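Local coordinates for putative preprotein translocase, SecG subunit (Thermus thermophilus, PDB 5AWW), which is the SecG subunit of the bacterial SecYEG translocon and probably takes part in an early event of protein export across the cell membrane, at residues L4-V8 / V69-W73. Coordinates in Å, arbitrary orientation, origin at the centre of the assembly. Residues are numbered along the deposited sequence.
Sequences LYTLV and VIGLW. With OLC ((2R)-2,3-dihydroxypropyl (9Z)-octadec-9-enoate), chain K.
This is an apolar contact at the terminal end of the SecG hairpin, where the start of helix 3-25 meets the C-terminal part of helix 50-72 and Trp73. Residues 4-8 are regular alpha-helix, and Val8 N donates a hydrogen bond to Leu4 O (2.9 Å). In 69-73, two weak hydrogen bonds, Leu72 N to Val69 O (3.1 Å) and Trp73 N to Ile70 O (3.3 Å), join residues three apart. Leu72 has phi/psi of -85/-3, and Trp73 is extended at -65/135. The CA atoms come nearest at Val8 and Ile70, 7.8 Å apart. Trp73, with chi1 t and chi2 near -92°, lays its indole against the first helix. Tyr5, chi1 t, places CD1 over one indole face, 3.3 Å from Trp73 NE1. The Tyr5 ring and the five-membered ring of Trp73 have centroids 4.2 Å apart and planes at 31°. Leu4 CG meets the indole edge, 4.0 Å from Trp73 CH2, and Val8 CG2 lies 3.8 Å from Trp73 CH2. Two antiparallel helices, both predicted to span the membrane, form this hairpin, and the contact lies where both chain termini are. Farther from the termini, Val8 CG1 is 4.1 Å from Ile70 CG1 and 4.2 Å from Val69 CG1. Ile70 CG2 lies 3.6 Å from Tyr5 OH. On SecY, a separate chain, Tyr5 packs on an aromatic side chain and Ile70 on an apolar one. An OLC acyl chain meets the Tyr5 ring edge, with OLC C17 3.6 Å from Tyr5 CD2.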
loop_
_atom_site.group_PDB
_atom_site.type_symbol
_atom_site.label_atom_id
_atom_site.label_comp_id
_atom_site.label_asym_id
_atom_site.label_seq_id
_atom_site.Cartn_x
_atom_site.Cartn_y
_atom_site.Cartn_z
ATOM N N LEU C 4 13.416 0.614 -40.468
ATOM C CA LEU C 4 12.085 0.218 -40.023
ATOM C C LEU C 4 12.044 0.040 -38.509
ATOM O O LEU C 4 11.206 0.631 -37.821
ATOM C CB LEU C 4 11.655 -1.072 -40.721
ATOM C CG LEU C 4 10.234 -1.549 -40.423
ATOM C CD1 LEU C 4 9.233 -0.463 -40.773
ATOM C CD2 LEU C 4 9.929 -2.828 -41.182
ATOM N N TYR C 5 12.966 -0.773 -38.002
ATOM C CA TYR C 5 13.073 -1.040 -36.574
ATOM C C TYR C 5 13.330 0.244 -35.794
ATOM O O TYR C 5 12.771 0.446 -34.717
ATOM C CB TYR C 5 14.187 -2.054 -36.309
ATOM C CG TYR C 5 14.204 -2.605 -34.904
ATOM C CD1 TYR C 5 13.050 -3.107 -34.320
ATOM C CD2 TYR C 5 15.383 -2.647 -34.168
ATOM C CE1 TYR C 5 13.063 -3.620 -33.037
ATOM C CE2 TYR C 5 15.406 -3.162 -32.884
ATOM C CZ TYR C 5 14.242 -3.645 -32.324
ATOM O OH TYR C 5 14.257 -4.160 -31.047
ATOM N N THR C 6 14.175 1.109 -36.349
ATOM C CA THR C 6 14.470 2.393 -35.728
ATOM C C THR C 6 13.213 3.247 -35.635
ATOM O O THR C 6 13.005 3.944 -34.648
ATOM C CB THR C 6 15.551 3.166 -36.502
ATOM O OG1 THR C 6 16.746 2.379 -36.573
ATOM C CG2 THR C 6 15.861 4.488 -35.815
ATOM N N LEU C 7 12.374 3.180 -36.666
ATOM C CA LEU C 7 11.127 3.940 -36.695
ATOM C C LEU C 7 10.131 3.406 -35.672
ATOM O O LEU C 7 9.411 4.174 -35.028
ATOM C CB LEU C 7 10.510 3.909 -38.095
ATOM C CG LEU C 7 11.208 4.734 -39.178
ATOM C CD1 LEU C 7 10.561 4.492 -40.528
ATOM C CD2 LEU C 7 11.185 6.212 -38.825
ATOM N N VAL C 8 10.090 2.084 -35.533
ATOM C CA VAL C 8 9.254 1.449 -34.522
ATOM C C VAL C 8 9.698 1.873 -33.123
ATOM O O VAL C 8 8.873 2.205 -32.267
ATOM C CB VAL C 8 9.300 -0.087 -34.632
ATOM C CG1 VAL C 8 8.557 -0.731 -33.470
ATOM C CG2 VAL C 8 8.717 -0.538 -35.960
ATOM N N VAL C 69 5.080 -5.798 -29.894
ATOM C CA VAL C 69 5.654 -5.763 -31.237
ATOM C C VAL C 69 7.176 -5.862 -31.184
ATOM O O VAL C 69 7.774 -6.686 -31.878
ATOM C CB VAL C 69 5.244 -4.478 -32.004
ATOM C CG1 VAL C 69 6.211 -4.194 -33.148
ATOM C CG2 VAL C 69 3.821 -4.600 -32.526
ATOM N N ILE C 70 7.798 -5.028 -30.355
ATOM C CA ILE C 70 9.248 -5.058 -30.197
ATOM C C ILE C 70 9.695 -6.409 -29.645
ATOM O O ILE C 70 10.742 -6.931 -30.028
ATOM C CB ILE C 70 9.739 -3.929 -29.276
ATOM C CG1 ILE C 70 9.330 -2.573 -29.850
ATOM C CG2 ILE C 70 11.249 -3.987 -29.106
ATOM C CD1 ILE C 70 9.723 -1.401 -28.988
ATOM N N GLY C 71 8.884 -6.975 -28.757
ATOM C CA GLY C 71 9.146 -8.301 -28.232
ATOM C C GLY C 71 9.120 -9.384 -29.298
ATOM O O GLY C 71 9.939 -10.301 -29.281
ATOM N N LEU C 72 8.183 -9.280 -30.235
ATOM C CA LEU C 72 8.043 -10.295 -31.275
ATOM C C LEU C 72 8.972 -10.055 -32.461
ATOM O O LEU C 72 9.007 -10.854 -33.397
ATOM C CB LEU C 72 6.594 -10.360 -31.770
ATOM C CG LEU C 72 5.568 -10.990 -30.827
ATOM C CD1 LEU C 72 4.185 -10.971 -31.456
ATOM C CD2 LEU C 72 5.973 -12.411 -30.463
ATOM N N TRP C 73 9.723 -8.960 -32.419
ATOM C CA TRP C 73 10.577 -8.579 -33.541
ATOM C C TRP C 73 11.684 -9.605 -33.777
ATOM O O TRP C 73 12.328 -10.062 -32.831
ATOM C CB TRP C 73 11.180 -7.194 -33.305
ATOM C CG TRP C 73 11.567 -6.486 -34.567
ATOM C CD1 TRP C 73 12.782 -6.518 -35.185
ATOM C CD2 TRP C 73 10.730 -5.642 -35.369
ATOM N NE1 TRP C 73 12.755 -5.744 -36.322
ATOM C CE2 TRP C 73 11.507 -5.196 -36.457
ATOM C CE3 TRP C 73 9.400 -5.220 -35.272
ATOM C CZ2 TRP C 73 10.999 -4.348 -37.440
ATOM C CZ3 TRP C 73 8.897 -4.377 -36.251
ATOM C CH2 TRP C 73 9.696 -3.951 -37.321
HETATM C C18 OLC K . 19.462 -2.779 -33.394
HETATM C C10 OLC K . 16.802 6.300 -30.438
HETATM C C9 OLC K . 16.417 7.563 -30.598
HETATM C C17 OLC K . 18.768 -1.511 -33.845
HETATM C C11 OLC K . 16.720 5.349 -31.607
HETATM C C8 OLC K . 16.484 8.533 -29.443
HETATM C C16 OLC K . 19.090 -0.350 -32.912
HETATM C C12 OLC K . 17.794 4.276 -31.493
HETATM C C7 OLC K . 16.899 9.908 -29.945
HETATM C C15 OLC K . 18.236 0.865 -33.253
HETATM C C13 OLC K . 17.486 3.118 -32.435
HETATM C C6 OLC K . 16.778 10.939 -28.830
HETATM C C14 OLC K . 18.524 2.014 -32.296
#